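Local coordinates for protein glyceraldehyde-3-phosphate dehydrogenase (Sulfolobus solfataricus, PDB 1B7G) that catalyses the phosphorylating oxidation of D-glyceraldehyde 3-phosphate in glycolysis as a homotetramer, using NADP in marked preference to NAD, at residues V16-I21 and H44-R49; G69-L74 and A91-I96; N103-G108 and I309-A314; D116-A121 and V197-R202; L144-C149 and V305-D310. The protein carries 1 engineered substitution. One frame throughout, in Å; residues are numbered along the deposited sequence.

Interaction 1. Residues V16-I21 and H44-R49; sequences VADAII and HRRGIR. Unlike the reference sequence in segment 44-49: Ile48 (reference Tyr).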
# COMPACT_ATOMS: atom_id res chain seq x y z
N VAL A 16 -15.47 2.16 -5.46
CA VAL A 16 -16.85 2.75 -5.36
C VAL A 16 -17.78 1.69 -4.77
O VAL A 16 -18.66 2.02 -3.95
CB VAL A 16 -17.34 3.36 -6.65
CG1 VAL A 16 -18.82 3.72 -6.50
CG2 VAL A 16 -16.55 4.69 -6.95
N ALA A 17 -17.52 0.42 -5.08
CA ALA A 17 -18.33 -0.66 -4.47
C ALA A 17 -18.15 -0.70 -2.97
O ALA A 17 -19.18 -0.67 -2.25
CB ALA A 17 -18.06 -1.99 -5.14
N ASP A 18 -16.92 -0.62 -2.46
CA ASP A 18 -16.68 -0.57 -1.04
C ASP A 18 -17.29 0.66 -0.35
O ASP A 18 -17.83 0.52 0.76
CB ASP A 18 -15.21 -0.68 -0.69
CG ASP A 18 -14.65 -2.08 -0.80
OD1 ASP A 18 -15.39 -3.05 -1.09
OD2 ASP A 18 -13.43 -2.22 -0.59
N ALA A 19 -17.26 1.83 -1.00
CA ALA A 19 -17.88 3.01 -0.39
C ALA A 19 -19.40 2.90 -0.32
O ALA A 19 -20.01 3.41 0.64
CB ALA A 19 -17.51 4.31 -1.12
N ILE A 20 -20.00 2.27 -1.31
CA ILE A 20 -21.44 2.05 -1.37
C ILE A 20 -21.88 1.15 -0.19
O ILE A 20 -22.81 1.49 0.54
CB ILE A 20 -21.81 1.36 -2.68
CG1 ILE A 20 -21.70 2.38 -3.83
CG2 ILE A 20 -23.23 0.76 -2.65
CD1 ILE A 20 -21.71 1.70 -5.17
N ILE A 21 -21.04 0.15 0.08
CA ILE A 21 -21.23 -0.73 1.21
C ILE A 21 -21.20 0.06 2.51
O ILE A 21 -22.04 -0.20 3.39
CB ILE A 21 -20.21 -1.88 1.26
CG1 ILE A 21 -20.38 -2.74 0.03
CG2 ILE A 21 -20.43 -2.71 2.53
CD1 ILE A 21 -19.41 -3.89 -0.17
N HIS A 44 -15.70 -11.88 -5.20
CA HIS A 44 -16.48 -13.07 -5.02
C HIS A 44 -16.35 -13.62 -3.58
O HIS A 44 -17.37 -13.90 -2.96
CB HIS A 44 -16.13 -14.22 -5.97
CG HIS A 44 -16.95 -15.43 -5.60
ND1 HIS A 44 -18.29 -15.28 -5.28
CD2 HIS A 44 -16.67 -16.74 -5.45
CE1 HIS A 44 -18.79 -16.47 -4.97
NE2 HIS A 44 -17.84 -17.36 -5.07
N ARG A 45 -15.12 -13.72 -3.11
CA ARG A 45 -14.84 -14.18 -1.77
C ARG A 45 -15.42 -13.27 -0.71
O ARG A 45 -15.83 -13.76 0.35
CB ARG A 45 -13.33 -14.37 -1.56
CG ARG A 45 -12.82 -15.62 -2.28
CD ARG A 45 -11.41 -15.98 -1.86
NE ARG A 45 -11.33 -16.74 -0.63
CZ ARG A 45 -11.32 -16.24 0.60
NH1 ARG A 45 -11.38 -14.93 0.81
NH2 ARG A 45 -11.26 -17.07 1.63
N ARG A 46 -15.56 -11.97 -0.97
CA ARG A 46 -16.21 -11.10 -0.02
C ARG A 46 -17.73 -11.12 -0.15
O ARG A 46 -18.40 -10.28 0.47
CB ARG A 46 -15.70 -9.66 -0.22
CG ARG A 46 -14.29 -9.48 0.31
CD ARG A 46 -13.89 -8.03 0.30
NE ARG A 46 -14.91 -7.16 0.90
CZ ARG A 46 -15.10 -5.90 0.50
NH1 ARG A 46 -14.35 -5.37 -0.47
NH2 ARG A 46 -16.03 -5.17 1.09
N GLY A 47 -18.29 -11.97 -1.01
CA GLY A 47 -19.74 -12.05 -1.14
C GLY A 47 -20.36 -11.08 -2.13
O GLY A 47 -21.59 -10.97 -2.27
N ILE A 48 -19.49 -10.36 -2.86
CA ILE A 48 -20.01 -9.43 -3.87
C ILE A 48 -20.48 -10.20 -5.09
O ILE A 48 -19.79 -11.04 -5.65
CB ILE A 48 -18.92 -8.39 -4.21
CG1 ILE A 48 -18.59 -7.56 -2.96
CG2 ILE A 48 -19.43 -7.47 -5.32
CD1 ILE A 48 -17.29 -6.75 -3.10
N ARG A 49 -21.70 -9.95 -5.52
CA ARG A 49 -22.28 -10.57 -6.70
C ARG A 49 -21.63 -9.99 -7.97
O ARG A 49 -21.65 -8.76 -8.15
CB ARG A 49 -23.78 -10.29 -6.75
CG ARG A 49 -24.56 -11.14 -5.72
CD ARG A 49 -26.06 -10.84 -5.83
NE ARG A 49 -26.77 -11.46 -4.74
CZ ARG A 49 -28.00 -11.27 -4.31
NH1 ARG A 49 -28.83 -10.40 -4.87
NH2 ARG A 49 -28.42 -11.99 -3.27
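Asp18 OD1 takes two N-H groups from the guanidinium of Arg46. The stronger bond runs from Arg46 NH1 to Asp18 OD1 at 2.6 Å, with an N-H...O angle of 156°. A weak second bond comes from Arg46 NH2 to the same Asp18 OD1 at 3.1 Å. The NH1 atom meets OD1 on its syn side, and OD1 lies close to the guanidinium plane. The two flat groups are nonetheless turned 61° against each other, so this is not a flat, two-oxygen pairing. The Arg46 chain bends at chi3 (49°) as it reaches across to the acid. One flank of the guanidinium is apolar. Ile21 CD1 comes obliquely to within 3.8 Å of Arg46 NH2, and Ile48 CD1 of the same loop lies over one face, toward the rim. Ile48 differs from the reference sequence, which has tyrosine. The other oxygen of Asp18 has further partners: OD2 forms salt bridges with Arg272 and with Lys269 of the second subunit. An asparagine here would probably leave these three basic groups without the negative charge that they share. Gly47 ends helix 38-45 in a Schellman motif right after Arg46. The bridge thus ties helix 11-21 of the Rossmann-type domain to the end of helix 38-45, while Ala17 and Ile48 both pack on Val31 of strand 26-32.

Interaction 2. Residues G69-L74 and A91-I96; sequences GTVEDL and AQYKPI. Unlike the reference sequence in segment 69-74: Glu72 (reference Asp), Asp73 (reference Tyr).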
# COMPACT_ATOMS: atom_id res chain seq x y z
N GLY A 69 -25.62 -12.85 -13.31
CA GLY A 69 -26.50 -12.49 -14.42
C GLY A 69 -25.73 -11.64 -15.43
O GLY A 69 -24.53 -11.47 -15.26
N THR A 70 -26.41 -11.11 -16.42
CA THR A 70 -25.77 -10.26 -17.42
C THR A 70 -25.57 -8.86 -16.85
O THR A 70 -26.14 -8.53 -15.81
CB THR A 70 -26.69 -10.12 -18.66
OG1 THR A 70 -27.89 -9.47 -18.22
CG2 THR A 70 -27.01 -11.47 -19.26
N VAL A 71 -24.94 -7.98 -17.64
CA VAL A 71 -24.84 -6.59 -17.18
C VAL A 71 -26.21 -5.96 -17.17
O VAL A 71 -26.60 -5.25 -16.23
CB VAL A 71 -23.84 -5.79 -18.05
CG1 VAL A 71 -23.71 -4.37 -17.51
CG2 VAL A 71 -22.49 -6.47 -18.07
N GLU A 72 -27.02 -6.27 -18.18
CA GLU A 72 -28.39 -5.81 -18.25
C GLU A 72 -29.20 -6.21 -17.02
O GLU A 72 -30.01 -5.42 -16.51
CB GLU A 72 -29.10 -6.33 -19.50
CG GLU A 72 -28.72 -5.60 -20.78
CD GLU A 72 -27.38 -6.05 -21.32
OE1 GLU A 72 -26.77 -6.98 -20.75
OE2 GLU A 72 -26.94 -5.46 -22.34
N ASP A 73 -29.02 -7.44 -16.56
CA ASP A 73 -29.71 -7.89 -15.35
C ASP A 73 -29.38 -6.95 -14.19
O ASP A 73 -30.30 -6.44 -13.54
CB ASP A 73 -29.30 -9.31 -14.97
CG ASP A 73 -29.94 -10.33 -15.92
OD1 ASP A 73 -31.00 -10.01 -16.48
OD2 ASP A 73 -29.34 -11.39 -16.10
N LEU A 74 -28.07 -6.75 -14.00
CA LEU A 74 -27.55 -5.92 -12.92
C LEU A 74 -28.15 -4.53 -13.02
O LEU A 74 -28.65 -3.97 -12.06
CB LEU A 74 -26.01 -5.84 -12.95
CG LEU A 74 -25.35 -4.78 -12.05
CD1 LEU A 74 -25.63 -5.04 -10.57
CD2 LEU A 74 -23.83 -4.71 -12.25
N ALA A 91 -19.94 5.49 -22.88
CA ALA A 91 -20.73 5.91 -24.01
C ALA A 91 -21.37 4.71 -24.72
O ALA A 91 -22.40 4.85 -25.37
CB ALA A 91 -19.81 6.65 -25.01
N GLN A 92 -20.73 3.56 -24.64
CA GLN A 92 -21.28 2.33 -25.20
C GLN A 92 -22.42 1.84 -24.32
O GLN A 92 -23.40 1.37 -24.86
CB GLN A 92 -20.19 1.27 -25.33
CG GLN A 92 -19.11 1.67 -26.34
CD GLN A 92 -18.05 0.60 -26.47
OE1 GLN A 92 -18.27 -0.57 -26.15
NE2 GLN A 92 -16.87 0.99 -26.95
N TYR A 93 -22.34 2.04 -22.99
CA TYR A 93 -23.44 1.66 -22.13
C TYR A 93 -24.52 2.73 -22.02
O TYR A 93 -25.67 2.40 -21.70
CB TYR A 93 -22.97 1.27 -20.73
CG TYR A 93 -22.46 -0.15 -20.66
CD1 TYR A 93 -23.36 -1.21 -20.53
CD2 TYR A 93 -21.11 -0.43 -20.72
CE1 TYR A 93 -22.91 -2.51 -20.48
CE2 TYR A 93 -20.65 -1.73 -20.67
CZ TYR A 93 -21.56 -2.77 -20.55
OH TYR A 93 -21.10 -4.05 -20.47
N LYS A 94 -24.24 3.99 -22.39
CA LYS A 94 -25.27 5.02 -22.27
C LYS A 94 -26.62 4.66 -22.88
O LYS A 94 -27.66 4.74 -22.21
CB LYS A 94 -24.72 6.38 -22.70
CG LYS A 94 -25.73 7.51 -22.72
CD LYS A 94 -26.31 7.76 -21.34
CE LYS A 94 -27.40 8.83 -21.40
NZ LYS A 94 -26.96 10.08 -22.04
N PRO A 95 -26.72 4.22 -24.11
CA PRO A 95 -27.99 3.81 -24.70
C PRO A 95 -28.66 2.66 -23.95
O PRO A 95 -29.89 2.64 -23.83
CB PRO A 95 -27.63 3.41 -26.12
CG PRO A 95 -26.16 3.20 -26.15
CD PRO A 95 -25.59 4.10 -25.08
N ILE A 96 -27.91 1.71 -23.41
CA ILE A 96 -28.49 0.62 -22.61
C ILE A 96 -29.14 1.12 -21.34
O ILE A 96 -30.31 0.83 -21.03
CB ILE A 96 -27.43 -0.45 -22.36
CG1 ILE A 96 -27.00 -1.04 -23.71
CG2 ILE A 96 -27.93 -1.55 -21.45
CD1 ILE A 96 -25.67 -1.73 -23.74
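Tyr93 lays its polar hydroxyl against an aliphatic side chain: OH packs on the methyls of Val71. Both methyls of Val71 face the outer end of the Tyr93 ring. Val71 CG1 is 3.6 Å from Tyr93 CE1, and Val71 CG2 is 3.7 Å from Tyr93 OH. The two side chains cross at about a right angle, and CG1 reaches the ring obliquely. Tyr93 CG stands anti to the carbonyl carbon (chi1 -81°), and from there the ring extends to the start of helix 71-77. A second, looser contact joins Glu72, next to Val71, with Ile96, about one turn after Tyr93. Glu72 bends at chi2 (78°), which brings its carboxylate near Ile96, with Glu72 OE2 4.1 Å from Ile96 CG2. Glu72 replaces the aspartate of the reference sequence. With an alanine in place of Tyr93, a gap is likely to open beside the Val71 methyls, leaving Glu72 and Ile96 as the remaining link between the two segments. The N-terminus of helix 71-77 is fixed by a capping box. Asp73 N donates to Thr70 OG1 at 2.9 Å, and Thr70 N donates to Asp73 OD2 at 3.0 Å. Val71 and Tyr93 also both touch Asn7 of strand 2-7 in the Rossmann-type sheet. The contact is van der Waals packing, with a hydroxyl and a carboxylate against aliphatic groups, so the fit depends on shape and not on paired charges.

Interaction 3. Residues N103-G108 and I309-A314; sequences NAIFQG and IDAIRA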
# COMPACT_ATOMS: atom_id res chain seq x y z
N ASN A 103 -30.92 5.67 -14.09
CA ASN A 103 -30.02 6.80 -13.90
C ASN A 103 -28.58 6.26 -13.86
O ASN A 103 -28.40 5.08 -13.52
CB ASN A 103 -30.31 7.54 -12.60
CG ASN A 103 -31.53 8.42 -12.61
OD1 ASN A 103 -32.32 8.41 -13.55
ND2 ASN A 103 -31.71 9.25 -11.59
N ALA A 104 -27.61 7.10 -14.27
CA ALA A 104 -26.22 6.64 -14.26
C ALA A 104 -25.18 7.74 -13.99
O ALA A 104 -25.36 8.88 -14.39
CB ALA A 104 -25.87 5.92 -15.52
N ILE A 105 -24.11 7.34 -13.31
CA ILE A 105 -23.00 8.24 -12.98
C ILE A 105 -21.79 7.82 -13.84
O ILE A 105 -21.42 6.63 -13.77
CB ILE A 105 -22.56 8.12 -11.52
CG1 ILE A 105 -23.72 8.15 -10.50
CG2 ILE A 105 -21.56 9.22 -11.17
CD1 ILE A 105 -24.56 9.40 -10.57
N PHE A 106 -21.20 8.75 -14.60
CA PHE A 106 -20.05 8.32 -15.43
C PHE A 106 -18.74 8.93 -14.95
O PHE A 106 -18.75 9.87 -14.15
CB PHE A 106 -20.25 8.58 -16.90
CG PHE A 106 -21.41 7.99 -17.62
CD1 PHE A 106 -22.64 8.65 -17.61
CD2 PHE A 106 -21.31 6.83 -18.34
CE1 PHE A 106 -23.71 8.14 -18.31
CE2 PHE A 106 -22.38 6.29 -19.01
CZ PHE A 106 -23.59 6.98 -19.01
N GLN A 107 -17.61 8.38 -15.39
CA GLN A 107 -16.30 8.87 -14.94
C GLN A 107 -15.75 9.91 -15.90
O GLN A 107 -16.20 10.00 -17.04
CB GLN A 107 -15.33 7.73 -14.67
CG GLN A 107 -15.94 6.72 -13.65
CD GLN A 107 -16.59 7.40 -12.47
OE1 GLN A 107 -15.96 8.21 -11.79
NE2 GLN A 107 -17.88 7.10 -12.20
N GLY A 108 -14.78 10.70 -15.45
CA GLY A 108 -14.22 11.79 -16.21
C GLY A 108 -13.60 11.59 -17.55
O GLY A 108 -13.35 12.55 -18.30
N ILE A 309 -20.13 8.97 -4.68
CA ILE A 309 -21.18 8.78 -3.67
C ILE A 309 -22.13 9.98 -3.63
O ILE A 309 -23.37 9.84 -3.70
CB ILE A 309 -20.60 8.47 -2.29
CG1 ILE A 309 -19.75 7.20 -2.29
CG2 ILE A 309 -21.76 8.32 -1.28
CD1 ILE A 309 -20.41 5.98 -2.92
N ASP A 310 -21.60 11.20 -3.62
CA ASP A 310 -22.47 12.39 -3.65
C ASP A 310 -23.28 12.50 -4.91
O ASP A 310 -24.45 12.95 -4.89
CB ASP A 310 -21.64 13.65 -3.41
CG ASP A 310 -21.02 13.69 -2.04
OD1 ASP A 310 -21.72 13.24 -1.09
OD2 ASP A 310 -19.88 14.16 -1.88
N ALA A 311 -22.69 12.12 -6.05
CA ALA A 311 -23.35 12.18 -7.32
C ALA A 311 -24.61 11.29 -7.27
O ALA A 311 -25.62 11.64 -7.90
CB ALA A 311 -22.48 11.80 -8.51
N ILE A 312 -24.50 10.12 -6.65
CA ILE A 312 -25.68 9.25 -6.52
C ILE A 312 -26.77 10.03 -5.79
O ILE A 312 -27.90 10.13 -6.24
CB ILE A 312 -25.35 7.97 -5.73
CG1 ILE A 312 -24.52 7.02 -6.61
CG2 ILE A 312 -26.63 7.28 -5.27
CD1 ILE A 312 -23.71 5.98 -5.85
N ARG A 313 -26.42 10.68 -4.69
CA ARG A 313 -27.40 11.43 -3.92
C ARG A 313 -27.98 12.59 -4.69
O ARG A 313 -29.21 12.78 -4.62
CB ARG A 313 -26.80 11.87 -2.58
CG ARG A 313 -26.40 10.68 -1.73
CD ARG A 313 -26.74 10.88 -0.25
NE ARG A 313 -26.28 9.72 0.52
CZ ARG A 313 -25.03 9.54 0.96
NH1 ARG A 313 -24.07 10.45 0.73
NH2 ARG A 313 -24.79 8.43 1.64
N ALA A 314 -27.18 13.33 -5.49
CA ALA A 314 -27.71 14.40 -6.29
C ALA A 314 -28.70 13.91 -7.35
O ALA A 314 -29.83 14.37 -7.47
CB ALA A 314 -26.59 15.16 -7.02
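Ile105 points from its strand at helix 304-315 and spreads its branches over Ala311 and Ile312. Two of its methyls straddle the Ala311 methyl. CD1 and CG2 of Ile105 each lie 3.8 Å from Ala311 CB. The position of CD1 follows from the second torsion of Ile105: chi2 is -59°, which folds the end of the chain back instead of extending it. Ile105 CD1 thereby also comes to 3.6 Å from Ala311 O, a plain van der Waals contact. The third approach is between chain middles. Ile105 CG1 meets Ile312 CG1 at 4.1 Å, and the two isoleucines cross at about a right angle. Strand 103-106 belongs to the parallel sheet of the Rossmann-type nucleotide-binding domain, between strands 80-83 and 133-136. Helix 304-315 comes from the far end of the chain, some 200 residues later, and lies against one side of that sheet. The same helix surface reaches the flanking strands: Ala311 touches Val136 and Ile312 touches Val82. The small methyl of Ala311 lets the helix backbone come close to the sheet, with the CA atoms of Ile105 and Ala311 6.9 Å apart. Beyond the apolar patch, Gln107 NE2 donates to Asn308 OD1, one turn earlier on the helix. On a different side of the helix, Arg313 pairs with Asp25 and Asp310 with Arg245.

Interaction 4. Residues D116-A121 and V197-R202; sequences DISFSA and VNSVIR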
# COMPACT_ATOMS: atom_id res chain seq x y z
N ASP A 116 -25.90 14.55 -18.60
CA ASP A 116 -26.69 15.75 -18.62
C ASP A 116 -25.93 16.86 -17.87
O ASP A 116 -26.35 17.99 -17.95
CB ASP A 116 -28.07 15.63 -17.99
CG ASP A 116 -28.84 14.42 -18.47
OD1 ASP A 116 -28.86 14.18 -19.69
OD2 ASP A 116 -29.35 13.67 -17.61
N ILE A 117 -24.88 16.49 -17.14
CA ILE A 117 -24.10 17.52 -16.47
C ILE A 117 -22.78 16.91 -15.97
O ILE A 117 -22.73 15.69 -15.83
CB ILE A 117 -24.91 18.10 -15.31
CG1 ILE A 117 -24.34 19.43 -14.83
CG2 ILE A 117 -24.99 17.07 -14.16
CD1 ILE A 117 -25.11 20.12 -13.73
N SER A 118 -21.77 17.73 -15.77
CA SER A 118 -20.53 17.20 -15.14
C SER A 118 -20.61 17.69 -13.70
O SER A 118 -21.30 18.68 -13.44
CB SER A 118 -19.25 17.70 -15.83
OG SER A 118 -19.20 17.12 -17.11
N PHE A 119 -19.86 17.05 -12.80
CA PHE A 119 -20.03 17.28 -11.38
C PHE A 119 -18.76 17.25 -10.57
O PHE A 119 -17.88 16.43 -10.75
CB PHE A 119 -20.89 16.05 -10.90
CG PHE A 119 -21.14 15.89 -9.43
CD1 PHE A 119 -20.27 15.26 -8.58
CD2 PHE A 119 -22.37 16.28 -8.90
CE1 PHE A 119 -20.53 15.08 -7.24
CE2 PHE A 119 -22.66 16.13 -7.54
CZ PHE A 119 -21.74 15.51 -6.70
N SER A 120 -18.74 17.99 -9.49
CA SER A 120 -17.82 17.93 -8.41
C SER A 120 -18.59 18.43 -7.18
O SER A 120 -19.02 19.58 -7.27
CB SER A 120 -16.55 18.76 -8.64
OG SER A 120 -15.51 18.25 -7.77
N ALA A 121 -18.69 17.67 -6.11
CA ALA A 121 -19.55 17.99 -4.98
C ALA A 121 -19.28 19.30 -4.29
O ALA A 121 -20.21 19.98 -3.86
CB ALA A 121 -19.60 16.87 -3.92
N VAL A 197 -12.71 21.54 -16.42
CA VAL A 197 -13.04 22.47 -15.33
C VAL A 197 -14.21 23.38 -15.75
O VAL A 197 -15.15 23.71 -14.96
CB VAL A 197 -11.81 23.28 -14.96
CG1 VAL A 197 -12.07 24.53 -14.12
CG2 VAL A 197 -10.74 22.48 -14.18
N ASN A 198 -14.15 23.86 -16.99
CA ASN A 198 -15.16 24.73 -17.56
C ASN A 198 -16.51 24.04 -17.77
O ASN A 198 -17.54 24.71 -17.91
CB ASN A 198 -14.68 25.24 -18.93
CG ASN A 198 -13.79 26.48 -18.83
OD1 ASN A 198 -12.94 26.66 -19.70
ND2 ASN A 198 -14.01 27.31 -17.85
N SER A 199 -16.57 22.72 -17.76
CA SER A 199 -17.84 22.00 -17.84
C SER A 199 -18.58 22.12 -16.49
O SER A 199 -19.75 21.79 -16.37
CB SER A 199 -17.57 20.51 -18.07
OG SER A 199 -17.11 19.88 -16.87
N VAL A 200 -17.88 22.59 -15.49
CA VAL A 200 -18.28 22.76 -14.11
C VAL A 200 -18.36 24.22 -13.72
O VAL A 200 -19.40 24.71 -13.28
CB VAL A 200 -17.26 22.03 -13.21
CG1 VAL A 200 -17.47 22.26 -11.72
CG2 VAL A 200 -17.30 20.52 -13.50
N ILE A 201 -17.32 24.98 -14.04
CA ILE A 201 -17.31 26.44 -13.85
C ILE A 201 -17.21 27.07 -15.24
O ILE A 201 -16.12 27.27 -15.78
CB ILE A 201 -16.13 26.90 -12.99
CG1 ILE A 201 -16.06 26.10 -11.70
CG2 ILE A 201 -16.24 28.40 -12.68
CD1 ILE A 201 -14.92 26.50 -10.77
N ARG A 202 -18.34 27.42 -15.81
CA ARG A 202 -18.46 27.86 -17.18
C ARG A 202 -17.64 29.02 -17.65
O ARG A 202 -17.05 28.96 -18.76
CB ARG A 202 -19.94 28.13 -17.52
CG ARG A 202 -20.78 26.88 -17.73
CD ARG A 202 -20.03 25.82 -18.49
NE ARG A 202 -20.75 24.60 -18.81
CZ ARG A 202 -20.39 23.81 -19.83
NH1 ARG A 202 -19.35 24.13 -20.59
NH2 ARG A 202 -21.08 22.71 -20.10
O HOH W 1 -21.84 20.47 -17.06
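Van der Waals packing joins Ser118 of the edge strand to Ser199 and Val200. Ser118 CB lies 3.2 Å from Ser199 OG and 4.1 Å from Val200 CG2. The same Val200 methyl nears Phe119 N, and so lies along the strand backbone. The two serine hydroxyls face each other at 3.5 Å, Ser118 OG to Ser199 OG, but the angle is too poor for a bond. Their stronger partners differ: Ser118 OG bonds to Arg135 NH2, Ser199 OG to Asp196 O. Arg135 NH2 also makes a weak bond to Ser199 OG. With chi1 at 76°, Ser199 OG lies where it meets both Ser118 CB and Asp196 O.

A water supplies the polar link between the backbones. It accepts from Ser118 N at 3.0 Å and donates to Ser199 O at 2.6 Å.

Bonds within segment 197-202 hold its turn. Val197 O accepts from both Val200 N and Ile201 N. Asn198 ND2 donates to Ile201 O at 3.0 Å, nearly straight at 163°, with the oxygen in its amide plane.

Helix 193-198 begins at His193, which with His192 belongs to the inorganic phosphate site. Segment 197-202 belongs to the C-terminal catalytic domain, and the contact therefore joins that domain to strand 118-119, outermost within this chain in the parallel Rossmann-type sheet.

Interaction 5. Residues L144-C149 and V305-D310; sequences LLRTIC and VPENID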
# COMPACT_ATOMS: atom_id res chain seq x y z
N LEU A 144 -8.51 20.13 -9.21
CA LEU A 144 -8.51 21.57 -9.57
C LEU A 144 -9.82 22.26 -9.11
O LEU A 144 -9.79 23.34 -8.56
CB LEU A 144 -8.35 21.68 -11.07
CG LEU A 144 -6.95 21.56 -11.73
CD1 LEU A 144 -7.14 21.20 -13.19
CD2 LEU A 144 -6.19 22.88 -11.60
N LEU A 145 -10.97 21.62 -9.32
CA LEU A 145 -12.25 22.16 -8.89
C LEU A 145 -12.38 22.32 -7.38
O LEU A 145 -12.81 23.39 -6.94
CB LEU A 145 -13.43 21.32 -9.42
CG LEU A 145 -13.58 21.49 -10.94
CD1 LEU A 145 -14.51 20.43 -11.51
CD2 LEU A 145 -14.03 22.92 -11.22
N ARG A 146 -11.94 21.34 -6.59
CA ARG A 146 -12.02 21.49 -5.15
C ARG A 146 -11.17 22.69 -4.70
O ARG A 146 -11.56 23.37 -3.77
CB ARG A 146 -11.55 20.28 -4.35
CG ARG A 146 -12.37 19.00 -4.68
CD ARG A 146 -11.89 17.97 -3.60
NE ARG A 146 -12.59 16.70 -3.82
CZ ARG A 146 -12.05 15.52 -3.50
NH1 ARG A 146 -10.86 15.47 -2.88
NH2 ARG A 146 -12.75 14.43 -3.76
N THR A 147 -9.97 22.81 -5.29
CA THR A 147 -9.10 23.92 -4.90
C THR A 147 -9.70 25.26 -5.35
O THR A 147 -9.78 26.14 -4.51
CB THR A 147 -7.69 23.72 -5.52
OG1 THR A 147 -7.23 22.41 -5.15
CG2 THR A 147 -6.75 24.81 -5.08
N ILE A 148 -10.18 25.38 -6.56
CA ILE A 148 -10.76 26.62 -7.08
C ILE A 148 -12.07 27.00 -6.37
O ILE A 148 -12.24 28.15 -5.93
CB ILE A 148 -11.04 26.51 -8.59
CG1 ILE A 148 -9.81 26.28 -9.47
CG2 ILE A 148 -11.75 27.79 -9.05
CD1 ILE A 148 -10.17 25.83 -10.88
N CYS A 149 -13.01 26.07 -6.19
CA CYS A 149 -14.26 26.44 -5.47
C CYS A 149 -14.03 26.76 -4.02
O CYS A 149 -14.54 27.79 -3.53
CB CYS A 149 -15.34 25.40 -5.70
SG CYS A 149 -15.81 25.16 -7.39
N VAL A 305 -13.73 8.77 -5.53
CA VAL A 305 -14.64 7.89 -4.79
C VAL A 305 -15.72 8.62 -4.03
O VAL A 305 -16.90 8.39 -4.36
CB VAL A 305 -13.81 6.91 -3.92
CG1 VAL A 305 -14.67 6.02 -3.03
CG2 VAL A 305 -13.02 6.04 -4.92
N PRO A 306 -15.45 9.55 -3.12
CA PRO A 306 -16.46 10.31 -2.43
C PRO A 306 -17.34 11.11 -3.37
O PRO A 306 -18.58 11.18 -3.18
CB PRO A 306 -15.74 11.14 -1.39
CG PRO A 306 -14.34 11.24 -1.94
CD PRO A 306 -14.08 9.99 -2.73
N GLU A 307 -16.81 11.63 -4.48
CA GLU A 307 -17.55 12.34 -5.49
C GLU A 307 -18.63 11.48 -6.13
O GLU A 307 -19.76 11.94 -6.34
CB GLU A 307 -16.62 12.89 -6.62
CG GLU A 307 -15.48 13.75 -6.09
CD GLU A 307 -15.93 14.96 -5.30
OE1 GLU A 307 -17.04 15.44 -5.61
OE2 GLU A 307 -15.27 15.39 -4.32
N ASN A 308 -18.33 10.21 -6.38
CA ASN A 308 -19.32 9.32 -6.97
C ASN A 308 -20.47 9.05 -5.97
O ASN A 308 -21.64 8.95 -6.38
CB ASN A 308 -18.69 8.01 -7.43
CG ASN A 308 -18.13 8.03 -8.83
OD1 ASN A 308 -18.84 7.77 -9.81
ND2 ASN A 308 -16.84 8.34 -8.96
N ILE A 309 -20.13 8.97 -4.68
CA ILE A 309 -21.18 8.78 -3.67
C ILE A 309 -22.13 9.98 -3.63
O ILE A 309 -23.37 9.84 -3.70
CB ILE A 309 -20.60 8.47 -2.29
CG1 ILE A 309 -19.75 7.20 -2.29
CG2 ILE A 309 -21.76 8.32 -1.28
CD1 ILE A 309 -20.41 5.98 -2.92
N ASP A 310 -21.60 11.20 -3.62
CA ASP A 310 -22.47 12.39 -3.65
C ASP A 310 -23.28 12.50 -4.91
O ASP A 310 -24.45 12.95 -4.89
CB ASP A 310 -21.64 13.65 -3.41
CG ASP A 310 -21.02 13.69 -2.04
OD1 ASP A 310 -21.72 13.24 -1.09
OD2 ASP A 310 -19.88 14.16 -1.88
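The polar part is a salt bridge between Arg146 and Glu307, whose side chains come from opposite directions. Arg146 presents its side edge, and two of its nitrogens grip one oxygen. Arg146 NH2 donates to the anti lone pair of Glu307 OE2 at 2.8 Å, with an N-H...O angle of 149°. Arg146 NE donates to the same Glu307 OE2 at 3.0 Å and approaches from above the carboxylate plane. The guanidinium and carboxylate planes are 42° apart. Arg146 is extended from CG to NE and so spans the gap between the helices, while a bend at chi2 (-58°) turns the Glu307 carboxylate to meet it.

The apolar part is small. Pro306 CG lies 4.0 Å from Arg146 NH2 and approaches the guanidinium obliquely.

Outside partners add to this: Glu307 OE2 also forms a salt bridge with Arg245, and OE1 accepts from Ala121 N. Arg146 NH1 bonds to the carbonyl oxygens of Pro276 and Arg245.

Further along helix 139-152, Cys149 forms a disulfide with Cys123. The helix starts at Cys139, the probable nucleophile, and the side chains of Arg146 and Cys139 are about 9 Å apart. All three touching residues are buried. The bridge joins helices 139-152 and 304-315. With two arginines on one buried carboxylate, Glu307 is probably kept ionised.

Helix 304-315 connects most of the set. Interactions 3 and 5 share Ile309 and Asp310 on it, with centres about 12 Å apart. Interaction 1 reaches the same helix: Ala19 CB is 3.8 Å from Ile309 CD1. Interaction 4 meets it through Phe119, whose CZ is 3.6 Å from Ala311 N, and through Ala121. Val200 CG2 also lies 3.4 Å from Leu145 CD1, between interactions 4 and 5. Interaction 2 joins interaction 3 where Lys94 CD packs on Phe106 CZ at 3.7 Å. Toward the sites, Ile105 is about 9 Å from Ile12 of the probable NAD site, and Ser199 about 9 Å from His192 of the phosphate site, both between side chains.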